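Local coordinates for ABC transporter substrate binding protein (Ribose) (Agrobacterium vitis S4, PDB 4WT7) that binds the sugar alcohol d-allitol and probably serves as the solute-binding component of an ABC transporter for carbohydrates, at residues A142-L145 against V146-G150; Q309-N312 against E313-K317. One frame throughout, in Å; residues are numbered along the deposited sequence.

In the fold
Following the chain from the N terminus, interaction 1 comes first, in the last turns of helix 134-148, which leads into strand 153-158 of the mixed sheet. Interaction 2 follows much later, where strand 304-307 turns into the C-terminal helix 311-318. Each is a local contact that closes nothing wider than a helical turn, and the two stand in series, neither nesting nor crossing. Their centres are about 19 Å apart. N307 links them indirectly: its side-chain amide bonds Q144 of interaction 1, and its backbone N bonds T310 of interaction 2. Helix 134-148 lies on strands 246-249 and 267-272 and the C-terminal helix on strand 304-307, all of one mixed sheet.

Interaction 1 of 2, residues A142-L145 against V146-G150; sequences ALQL and VSDIG
The C-terminal end of helix 134-148 closes in a Schellman motif, and in its last turn Q144 pairs through its side chain with D148, which lies within the closing motif. V146 N to A142 O, S147 N to L143 O and D148 N to Q144 O are regular helical bonds of 2.8 to 2.9 Å. The next, I149 N to L145 O, is more bent at its hydrogen (139°), as the chain leaves helical geometry at I149. G150 then takes a positive phi, easily adopted without a side chain, and its N bonds S147 O at 3.1 Å, while the residue after it reaches back to V146 O.

On the polar side, Q144 NE2 donates to D148 OD1 at 3.2 Å in a nearly straight bond (166°). The acceptor lies in the plane of the glutamine amide, but the donor approaches from above the carboxylate, the two planes being turned 50° apart. Q144 starts out with CG opposite its backbone N and then bends at chi2, which brings NE2 to D148 OD1. Both polar groups have a second partner: D148 OD2 bonds the hydroxyl of Y248, its stronger hold, and Q144 OE1 receives N307 ND2. A carboxamide suits this place because it can give to one group and accept from another.

L145 and I149, also four residues apart, meet at their branch ends, L145 CD2 to I149 CD1 at 4.1 Å, both buried.

Around this helix end, A142 and V146 face helix 165-178, the small alanine lying against L174 and V177 and the valine against I178. L145 rests on Y248 of strand 246-249, Q144 touches A269 of strand 267-272, and I149 O receives K220 NZ.

Interaction 2 of 2, residues Q309-N312 against E313-K317; sequences QTVN and EVTRK
N312, E313 and T310 carry most of this contact, where the chain enters the C-terminal helix. N312 and R316 lie one turn apart and are joined by a bond from R316 NE to N312 OD1, 3.0 Å long and nearly straight (171°). The amide oxygen sits at the edge of the guanidinium, in its plane, although the two flat groups are turned 65° against each other. With CG anti to the backbone N (chi1 -178°), and so beside the carbonyl carbon, the amide end of N312 comes back within reach of R316 NE.

E313 carries its CG between its backbone N and carbonyl carbon, which brings that methylene to 3.2 Å from T310 O. The backbone N of E313 gives its hydrogen to a water (3.0 Å) that in turn donates to Q309 O (2.8 Å), bridging the start of the turn. T310 O accepts V314 N at 2.9 Å, while the T310 hydroxyl bonds N307 N and L305 O, a dual role that suits threonine.

V311 and V314 turn their branched apolar groups inward onto strand 304-307, where both touch A306. V311 also meets V260, and T315 L257, on helix 254-260.

Interaction 1 of 2, residues A142-L145 against V146-G150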
ATOM      1  N   ALA A 142     -14.503  -2.962  -1.622  1.00  9.44           N
ATOM      2  CA  ALA A 142     -15.680  -2.716  -0.817  1.00  9.63           C
ATOM      3  C   ALA A 142     -16.905  -3.423  -1.406  1.00  9.82           C
ATOM      4  O   ALA A 142     -17.705  -4.005  -0.685  1.00 10.05           O
ATOM      5  CB  ALA A 142     -15.926  -1.208  -0.655  1.00  9.54           C
ATOM      6  N   LEU A 143     -17.057  -3.372  -2.727  1.00 10.78           N
ATOM      7  CA  LEU A 143     -18.210  -4.000  -3.361  1.00 11.80           C
ATOM      8  C   LEU A 143     -18.144  -5.519  -3.178  1.00 11.59           C
ATOM      9  O   LEU A 143     -19.162  -6.182  -2.982  1.00 11.62           O
ATOM     10  CB  LEU A 143     -18.308  -3.609  -4.842  1.00 11.17           C
ATOM     11  CG  LEU A 143     -18.745  -2.155  -5.063  1.00 11.40           C
ATOM     12  CD1 LEU A 143     -18.502  -1.707  -6.514  1.00 11.11           C
ATOM     13  CD2 LEU A 143     -20.207  -2.010  -4.720  1.00 10.05           C
ATOM     14  N   GLN A 144     -16.935  -6.058  -3.244  1.00 12.92           N
ATOM     15  CA  GLN A 144     -16.747  -7.481  -3.021  1.00 14.19           C
ATOM     16  C   GLN A 144     -17.179  -7.813  -1.596  1.00 11.93           C
ATOM     17  O   GLN A 144     -17.905  -8.777  -1.358  1.00 13.40           O
ATOM     18  CB  GLN A 144     -15.293  -7.879  -3.246  1.00 14.88           C
ATOM     19  CG  GLN A 144     -15.033  -9.372  -2.973  1.00 15.55           C
ATOM     20  CD  GLN A 144     -15.246 -10.202  -4.207  1.00 17.57           C
ATOM     21  OE1 GLN A 144     -14.597  -9.972  -5.219  1.00 15.99           O
ATOM     22  NE2 GLN A 144     -16.161 -11.159  -4.145  1.00 18.73           N
ATOM     23  N   LEU A 145     -16.721  -7.003  -0.654  1.00 12.23           N
ATOM     24  CA  LEU A 145     -17.022  -7.203   0.750  1.00 10.96           C
ATOM     25  C   LEU A 145     -18.540  -7.219   0.945  1.00 11.22           C
ATOM     26  O   LEU A 145     -19.092  -8.160   1.517  1.00 12.87           O
ATOM     27  CB  LEU A 145     -16.327  -6.135   1.626  1.00 13.03           C
ATOM     28  CG  LEU A 145     -16.515  -6.298   3.157  1.00 11.04           C
ATOM     29  CD1 LEU A 145     -15.426  -5.610   3.961  1.00 11.93           C
ATOM     30  CD2 LEU A 145     -17.843  -5.734   3.597  1.00 11.23           C
ATOM     31  N   VAL A 146     -19.218  -6.186   0.443  1.00 20.11           N
ATOM     32  CA  VAL A 146     -20.665  -6.028   0.607  1.00 17.99           C
ATOM     33  C   VAL A 146     -21.430  -7.210  -0.014  1.00 20.72           C
ATOM     34  O   VAL A 146     -22.248  -7.882   0.658  1.00 19.68           O
ATOM     35  CB  VAL A 146     -21.151  -4.669   0.019  1.00 21.30           C
ATOM     36  CG1 VAL A 146     -22.668  -4.650  -0.168  1.00 20.36           C
ATOM     37  CG2 VAL A 146     -20.719  -3.514   0.927  1.00 17.50           C
ATOM     38  N   SER A 147     -21.170  -7.470  -1.287  1.00 12.96           N
ATOM     39  CA  SER A 147     -21.740  -8.661  -1.936  1.00 15.99           C
ATOM     40  C   SER A 147     -21.515  -9.917  -1.060  1.00 17.48           C
ATOM     41  O   SER A 147     -22.458 -10.630  -0.731  1.00 17.79           O
ATOM     42  CB  SER A 147     -21.181  -8.813  -3.357  1.00 16.15           C
ATOM     43  OG  SER A 147     -21.437 -10.097  -3.909  1.00 21.44           O
ATOM     44  N   ASP A 148     -20.284 -10.127  -0.610  1.00 16.25           N
ATOM     45  CA  ASP A 148     -19.932 -11.309   0.163  1.00 15.63           C
ATOM     46  C   ASP A 148     -20.750 -11.485   1.443  1.00 17.86           C
ATOM     47  O   ASP A 148     -21.006 -12.629   1.884  1.00 18.00           O
ATOM     48  CB  ASP A 148     -18.462 -11.257   0.572  1.00 14.72           C
ATOM     49  CG  ASP A 148     -17.496 -11.765  -0.509  1.00 15.06           C
ATOM     50  OD1 ASP A 148     -17.909 -12.126  -1.627  1.00 14.33           O
ATOM     51  OD2 ASP A 148     -16.285 -11.775  -0.217  1.00 15.50           O
ATOM     52  N   ILE A 149     -21.085 -10.378   2.097  1.00 17.62           N
ATOM     53  CA  ILE A 149     -21.789 -10.465   3.373  1.00 17.46           C
ATOM     54  C   ILE A 149     -23.288 -10.230   3.223  1.00 19.22           C
ATOM     55  O   ILE A 149     -23.988 -10.057   4.208  1.00 18.27           O
ATOM     56  CB  ILE A 149     -21.232  -9.516   4.475  1.00 17.74           C
ATOM     57  CG1 ILE A 149     -21.516  -8.046   4.154  1.00 17.70           C
ATOM     58  CG2 ILE A 149     -19.745  -9.762   4.732  1.00 17.87           C
ATOM     59  CD1 ILE A 149     -21.245  -7.155   5.343  1.00 18.82           C
ATOM     60  N   GLY A 150     -23.784 -10.279   1.998  1.00 25.19           N
ATOM     61  CA  GLY A 150     -25.204 -10.176   1.775  1.00 25.36           C
ATOM     62  C   GLY A 150     -25.760  -8.782   1.988  1.00 27.92           C
ATOM     63  O   GLY A 150     -26.980  -8.618   2.117  1.00 28.46           O
TER

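Interaction 2 of 2, residues Q309-N312 against E313-K317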
ATOM      1  N   GLN A 309     -12.280 -17.369  -6.145  1.00 28.00           N
ATOM      2  CA  GLN A 309     -12.340 -17.843  -7.528  1.00 29.12           C
ATOM      3  C   GLN A 309     -11.208 -17.331  -8.436  1.00 29.69           C
ATOM      4  O   GLN A 309     -10.717 -18.065  -9.286  1.00 29.11           O
ATOM      5  CB  GLN A 309     -13.677 -17.463  -8.171  1.00 32.47           C
ATOM      6  CG  GLN A 309     -14.875 -18.217  -7.616  1.00 36.47           C
ATOM      7  CD  GLN A 309     -15.068 -18.015  -6.103  1.00 38.88           C
ATOM      8  OE1 GLN A 309     -15.023 -16.876  -5.592  1.00 38.98           O
ATOM      9  NE2 GLN A 309     -15.281 -19.122  -5.382  1.00 36.77           N
ATOM     10  N   THR A 310     -10.814 -16.068  -8.297  1.00 17.93           N
ATOM     11  CA  THR A 310      -9.878 -15.498  -9.242  1.00 17.75           C
ATOM     12  C   THR A 310      -8.407 -15.571  -8.842  1.00 17.30           C
ATOM     13  O   THR A 310      -7.562 -15.224  -9.631  1.00 17.27           O
ATOM     14  CB  THR A 310     -10.207 -14.025  -9.497  1.00 17.28           C
ATOM     15  OG1 THR A 310     -10.117 -13.305  -8.258  1.00 16.81           O
ATOM     16  CG2 THR A 310     -11.612 -13.897 -10.092  1.00 17.94           C
ATOM     17  N   VAL A 311      -8.093 -16.032  -7.634  1.00 17.06           N
ATOM     18  CA  VAL A 311      -6.722 -15.933  -7.161  1.00 16.70           C
ATOM     19  C   VAL A 311      -5.746 -16.686  -8.066  1.00 17.27           C
ATOM     20  O   VAL A 311      -4.677 -16.179  -8.355  1.00 17.08           O
ATOM     21  CB  VAL A 311      -6.573 -16.347  -5.676  1.00 16.54           C
ATOM     22  CG1 VAL A 311      -7.061 -17.785  -5.444  1.00 17.24           C
ATOM     23  CG2 VAL A 311      -5.126 -16.180  -5.239  1.00 16.32           C
ATOM     24  N   ASN A 312      -6.102 -17.879  -8.535  1.00 18.09           N
ATOM     25  CA  ASN A 312      -5.226 -18.574  -9.468  1.00 18.81           C
ATOM     26  C   ASN A 312      -4.856 -17.712 -10.675  1.00 18.82           C
ATOM     27  O   ASN A 312      -3.691 -17.542 -10.976  1.00 18.88           O
ATOM     28  CB  ASN A 312      -5.873 -19.880  -9.953  1.00 19.81           C
ATOM     29  CG  ASN A 312      -4.970 -20.667 -10.882  1.00 20.74           C
ATOM     30  OD1 ASN A 312      -3.901 -21.089 -10.483  1.00 20.88           O
ATOM     31  ND2 ASN A 312      -5.396 -20.861 -12.123  1.00 21.51           N
ATOM     32  N   GLU A 313      -5.831 -17.176 -11.389  1.00 22.25           N
ATOM     33  CA  GLU A 313      -5.474 -16.427 -12.576  1.00 22.46           C
ATOM     34  C   GLU A 313      -4.779 -15.120 -12.221  1.00 25.35           C
ATOM     35  O   GLU A 313      -3.951 -14.650 -12.981  1.00 27.38           O
ATOM     36  CB  GLU A 313      -6.666 -16.197 -13.496  1.00 27.65           C
ATOM     37  CG  GLU A 313      -7.857 -15.549 -12.836  1.00 33.68           C
ATOM     38  CD  GLU A 313      -8.952 -15.176 -13.843  1.00 35.96           C
ATOM     39  OE1 GLU A 313      -8.600 -14.661 -14.940  1.00 35.76           O
ATOM     40  OE2 GLU A 313     -10.146 -15.422 -13.526  1.00 34.72           O
ATOM     41  N   VAL A 314      -5.084 -14.551 -11.056  1.00 17.27           N
ATOM     42  CA  VAL A 314      -4.317 -13.415 -10.561  1.00 16.47           C
ATOM     43  C   VAL A 314      -2.894 -13.823 -10.199  1.00 16.56           C
ATOM     44  O   VAL A 314      -1.939 -13.200 -10.644  1.00 17.49           O
ATOM     45  CB  VAL A 314      -5.010 -12.756  -9.353  1.00 15.75           C
ATOM     46  CG1 VAL A 314      -4.217 -11.538  -8.886  1.00 15.04           C
ATOM     47  CG2 VAL A 314      -6.414 -12.343  -9.734  1.00 15.83           C
ATOM     48  N   THR A 315      -2.731 -14.897  -9.436  1.00 18.79           N
ATOM     49  CA  THR A 315      -1.400 -15.316  -8.996  1.00 19.23           C
ATOM     50  C   THR A 315      -0.503 -15.639 -10.175  1.00 23.39           C
ATOM     51  O   THR A 315       0.711 -15.394 -10.138  1.00 23.65           O
ATOM     52  CB  THR A 315      -1.459 -16.553  -8.059  1.00 24.46           C
ATOM     53  OG1 THR A 315      -2.003 -16.173  -6.784  1.00 25.21           O
ATOM     54  CG2 THR A 315      -0.063 -17.120  -7.827  1.00 23.25           C
ATOM     55  N   ARG A 316      -1.088 -16.205 -11.228  1.00 18.82           N
ATOM     56  CA  ARG A 316      -0.312 -16.531 -12.436  1.00 19.46           C
ATOM     57  C   ARG A 316       0.149 -15.322 -13.266  1.00 20.47           C
ATOM     58  O   ARG A 316       1.269 -15.316 -13.797  1.00 20.73           O
ATOM     59  CB  ARG A 316      -1.083 -17.529 -13.292  1.00 20.33           C
ATOM     60  CG  ARG A 316      -0.997 -18.902 -12.698  1.00 20.92           C
ATOM     61  CD  ARG A 316      -1.865 -19.879 -13.398  1.00 23.57           C
ATOM     62  NE  ARG A 316      -1.895 -21.141 -12.668  1.00 23.93           N
ATOM     63  CZ  ARG A 316      -1.136 -22.196 -12.949  1.00 25.57           C
ATOM     64  NH1 ARG A 316      -0.278 -22.159 -13.978  1.00 24.18           N
ATOM     65  NH2 ARG A 316      -1.264 -23.298 -12.200  1.00 23.75           N
ATOM     66  N   LYS A 317      -0.696 -14.301 -13.356  1.00 36.22           N
ATOM     67  CA  LYS A 317      -0.322 -13.049 -14.013  1.00 36.91           C
ATOM     68  C   LYS A 317       0.784 -12.271 -13.274  1.00 34.36           C
ATOM     69  O   LYS A 317       1.474 -11.459 -13.874  1.00 35.29           O
ATOM     70  CB  LYS A 317      -1.568 -12.192 -14.214  1.00 33.24           C
ATOM     71  CG  LYS A 317      -2.464 -12.806 -15.245  1.00 35.20           C
ATOM     72  CD  LYS A 317      -3.902 -12.399 -15.116  1.00 35.66           C
ATOM     73  CE  LYS A 317      -4.183 -11.029 -15.699  1.00 38.11           C
ATOM     74  NZ  LYS A 317      -5.662 -10.763 -15.703  1.00 37.80           N
TER
HETATM   75  O   HOH W   1      -8.533 -18.415 -11.081  1.00 20.50           O